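Local coordinates for protein hexameric cytochrome (Silicibacter pomeroyi, PDB 2OYY) that binds heme b through an axial tyrosine and assembles into an all-helical hexamer, at the interface of chains A and B. Numbering follows the deposited sequence. Chains: chain A/B, Hexameric cytochrome.

The interface of chains A and B. Residues chain A 5, 24, 27-28, 31, 63; chain B 18-19, 60.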
ATOM      1  N   TRP A   5       6.776  21.460 -14.507  1.00  9.84           N
ATOM      2  CA  TRP A   5       5.520  21.253 -13.766  1.00  9.50           C
ATOM      3  C   TRP A   5       5.727  20.894 -12.279  1.00  8.89           C
ATOM      4  O   TRP A   5       4.899  21.264 -11.433  1.00  9.18           O
ATOM      5  CB  TRP A   5       4.664  20.161 -14.438  1.00  9.70           C
ATOM      6  CG  TRP A   5       5.414  18.863 -14.602  1.00  9.80           C
ATOM      7  CD1 TRP A   5       6.234  18.513 -15.638  1.00 10.06           C
ATOM      8  CD2 TRP A   5       5.438  17.766 -13.685  1.00 10.61           C
ATOM      9  NE1 TRP A   5       6.766  17.258 -15.429  1.00 10.79           N
ATOM     10  CE2 TRP A   5       6.289  16.775 -14.238  1.00 10.81           C
ATOM     11  CE3 TRP A   5       4.819  17.517 -12.451  1.00 11.11           C
ATOM     12  CZ2 TRP A   5       6.540  15.558 -13.594  1.00 10.25           C
ATOM     13  CZ3 TRP A   5       5.064  16.286 -11.810  1.00 10.38           C
ATOM     14  CH2 TRP A   5       5.922  15.333 -12.384  1.00  9.97           C
ATOM     15  N   LEU A  24      -0.051  15.275  -7.873  1.00  2.00           N
ATOM     16  CA  LEU A  24       0.909  14.218  -8.156  1.00  2.00           C
ATOM     17  C   LEU A  24       0.264  12.911  -8.614  1.00  2.00           C
ATOM     18  O   LEU A  24       0.852  12.156  -9.395  1.00  2.00           O
ATOM     19  CB  LEU A  24       1.809  13.977  -6.950  1.00  2.00           C
ATOM     20  CG  LEU A  24       2.921  15.010  -6.747  1.00  2.00           C
ATOM     21  CD1 LEU A  24       3.948  14.490  -5.758  1.00  2.00           C
ATOM     22  CD2 LEU A  24       3.607  15.383  -8.060  1.00  2.00           C
ATOM     23  N   ILE A  27      -0.970  13.410 -12.374  1.00  2.00           N
ATOM     24  CA  ILE A  27       0.063  13.576 -13.373  1.00  2.00           C
ATOM     25  C   ILE A  27       0.580  12.199 -13.794  1.00  2.00           C
ATOM     26  O   ILE A  27       0.895  11.991 -14.965  1.00  2.00           O
ATOM     27  CB  ILE A  27       1.207  14.610 -12.975  1.00  2.00           C
ATOM     28  CG1 ILE A  27       2.554  13.929 -12.762  1.00  2.00           C
ATOM     29  CG2 ILE A  27       0.851  15.460 -11.760  1.00  2.00           C
ATOM     30  CD1 ILE A  27       3.413  13.908 -13.995  1.00  2.87           C
ATOM     31  N   ALA A  28       0.640  11.250 -12.863  1.00  2.00           N
ATOM     32  CA  ALA A  28       1.014   9.876 -13.241  1.00  2.00           C
ATOM     33  C   ALA A  28       0.057   9.364 -14.316  1.00  2.00           C
ATOM     34  O   ALA A  28       0.465   8.691 -15.258  1.00  2.00           O
ATOM     35  CB  ALA A  28       1.002   8.950 -12.045  1.00  2.00           C
ATOM     36  N   LYS A  31       0.488  11.141 -17.755  1.00  2.00           N
ATOM     37  CA  LYS A  31       1.686  10.678 -18.452  1.00  2.00           C
ATOM     38  C   LYS A  31       1.476   9.345 -19.139  1.00  2.00           C
ATOM     39  O   LYS A  31       1.939   9.122 -20.248  1.00  2.00           O
ATOM     40  CB  LYS A  31       2.896  10.637 -17.527  1.00  2.00           C
ATOM     41  CG  LYS A  31       3.450  12.006 -17.276  1.00  2.00           C
ATOM     42  CD  LYS A  31       4.832  12.016 -16.699  1.00  3.01           C
ATOM     43  CE  LYS A  31       5.395  13.452 -16.760  1.00  3.63           C
ATOM     44  NZ  LYS A  31       6.554  13.694 -15.837  1.00  4.56           N
ATOM     45  N   HIS A  63       0.890   9.736  -1.674  1.00  2.00           N
ATOM     46  CA  HIS A  63       1.578  10.964  -2.029  1.00  2.00           C
ATOM     47  C   HIS A  63       1.608  11.967  -0.872  1.00  2.00           C
ATOM     48  O   HIS A  63       2.669  12.524  -0.563  1.00  2.00           O
ATOM     49  CB  HIS A  63       0.950  11.606  -3.266  1.00  2.00           C
ATOM     50  CG  HIS A  63       1.428  11.023  -4.553  1.00  2.00           C
ATOM     51  ND1 HIS A  63       2.745  11.089  -4.953  1.00  2.00           N
ATOM     52  CD2 HIS A  63       0.767  10.369  -5.535  1.00  2.00           C
ATOM     53  CE1 HIS A  63       2.875  10.511  -6.130  1.00  2.00           C
ATOM     54  NE2 HIS A  63       1.691  10.067  -6.506  1.00  2.00           N
TER
ATOM     55  N   PHE B  18      10.041  12.149 -10.313  1.00  2.00           N
ATOM     56  CA  PHE B  18       8.766  11.560 -10.646  1.00  2.00           C
ATOM     57  C   PHE B  18       8.903  10.728 -11.911  1.00  2.00           C
ATOM     58  O   PHE B  18       8.283   9.674 -12.026  1.00  2.00           O
ATOM     59  CB  PHE B  18       7.719  12.653 -10.811  1.00  2.00           C
ATOM     60  CG  PHE B  18       6.315  12.155 -10.751  1.00  2.00           C
ATOM     61  CD1 PHE B  18       5.635  12.133  -9.549  1.00  2.00           C
ATOM     62  CD2 PHE B  18       5.670  11.725 -11.894  1.00  2.00           C
ATOM     63  CE1 PHE B  18       4.340  11.676  -9.483  1.00  2.00           C
ATOM     64  CE2 PHE B  18       4.375  11.260 -11.842  1.00  2.00           C
ATOM     65  CZ  PHE B  18       3.703  11.232 -10.644  1.00  2.06           C
ATOM     66  N   ASP B  19       9.739  11.201 -12.838  1.00  2.00           N
ATOM     67  CA  ASP B  19       9.993  10.509 -14.096  1.00  2.00           C
ATOM     68  C   ASP B  19      10.697   9.168 -13.818  1.00  2.00           C
ATOM     69  O   ASP B  19      10.320   8.122 -14.372  1.00  2.00           O
ATOM     70  CB  ASP B  19      10.873  11.375 -15.028  1.00  2.35           C
ATOM     71  CG  ASP B  19      10.110  12.548 -15.692  1.00  2.61           C
ATOM     72  OD1 ASP B  19       8.932  12.395 -16.082  1.00  3.45           O
ATOM     73  OD2 ASP B  19      10.718  13.621 -15.856  1.00  2.96           O
ATOM     74  N   VAL B  60       3.686   4.122  -8.846  1.00  2.00           N
ATOM     75  CA  VAL B  60       4.619   5.221  -8.968  1.00  2.00           C
ATOM     76  C   VAL B  60       4.611   6.063  -7.690  1.00  2.00           C
ATOM     77  O   VAL B  60       5.617   6.665  -7.335  1.00  2.00           O
ATOM     78  CB  VAL B  60       4.485   6.080 -10.320  1.00  2.00           C
ATOM     79  CG1 VAL B  60       3.627   5.379 -11.389  1.00  2.00           C
ATOM     80  CG2 VAL B  60       4.023   7.508 -10.063  1.00  2.00           C
TER
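B:Phe18, on helix 14-32 of chain B, plunges its ring into a pocket of chain A lined by A:Trp5, A:Leu24, A:Ile27, A:Ala28 and A:His63. Its CG lies anti to the backbone N (chi1 -163°), which sends the ring away from its own helix and toward the same helix of the neighbouring subunit. Packing is tight over one face: A:Ile27 lies near the CE2 corner, its CG1 3.4 Å from B:Phe18 CE2, with CD1 beside it over the same face. A:Leu24 shares that face, its methyl CD2 4.0 Å from B:Phe18 CE1. A:Trp5 lowers its CH2 corner onto it too, 3.6 Å from B:Phe18 CG. The two aromatic planes stand at 88°, indole edge to phenyl face. At the ring tip, CZ of B:Phe18 heads toward the backbone O of A:Leu24, 3.2 Å away, with A:Ala28 CA at the ring edge and in its plane. The imidazole CE1 of A:His63 meets the rim at B:Phe18 CE1 from near the ring plane, at 3.8 Å. Within chain A, A:Ile27 CD1 lies over one indole face, toward the rim, and may help hold it in place; A:Leu24 CB backs the centre of the imidazole face. An alanine in place of B:Phe18 would be likely to open a gap between A:Ile27 and A:His63 and leave the A:Trp5 edge without its aromatic partner. Packing is sparser toward B:Val60, whose CG2 reaches A:Ala28 CB at 3.9 Å. Beside the apolar core, on what may be the more solvent-facing flank, A:Lys31 stretches out beyond CG to a close salt-bridging hydrogen bond, NZ to the carboxylate OD1 of B:Asp19 at 2.7 Å. The amine meets OD1 on its syn side, 32° out of the carboxylate plane; the two side chains cross at about a right angle. Aromatic plug and flanking ion pair together join neighbouring subunits of the heme-binding hexamer, and the pair probably fixes the register of their helices.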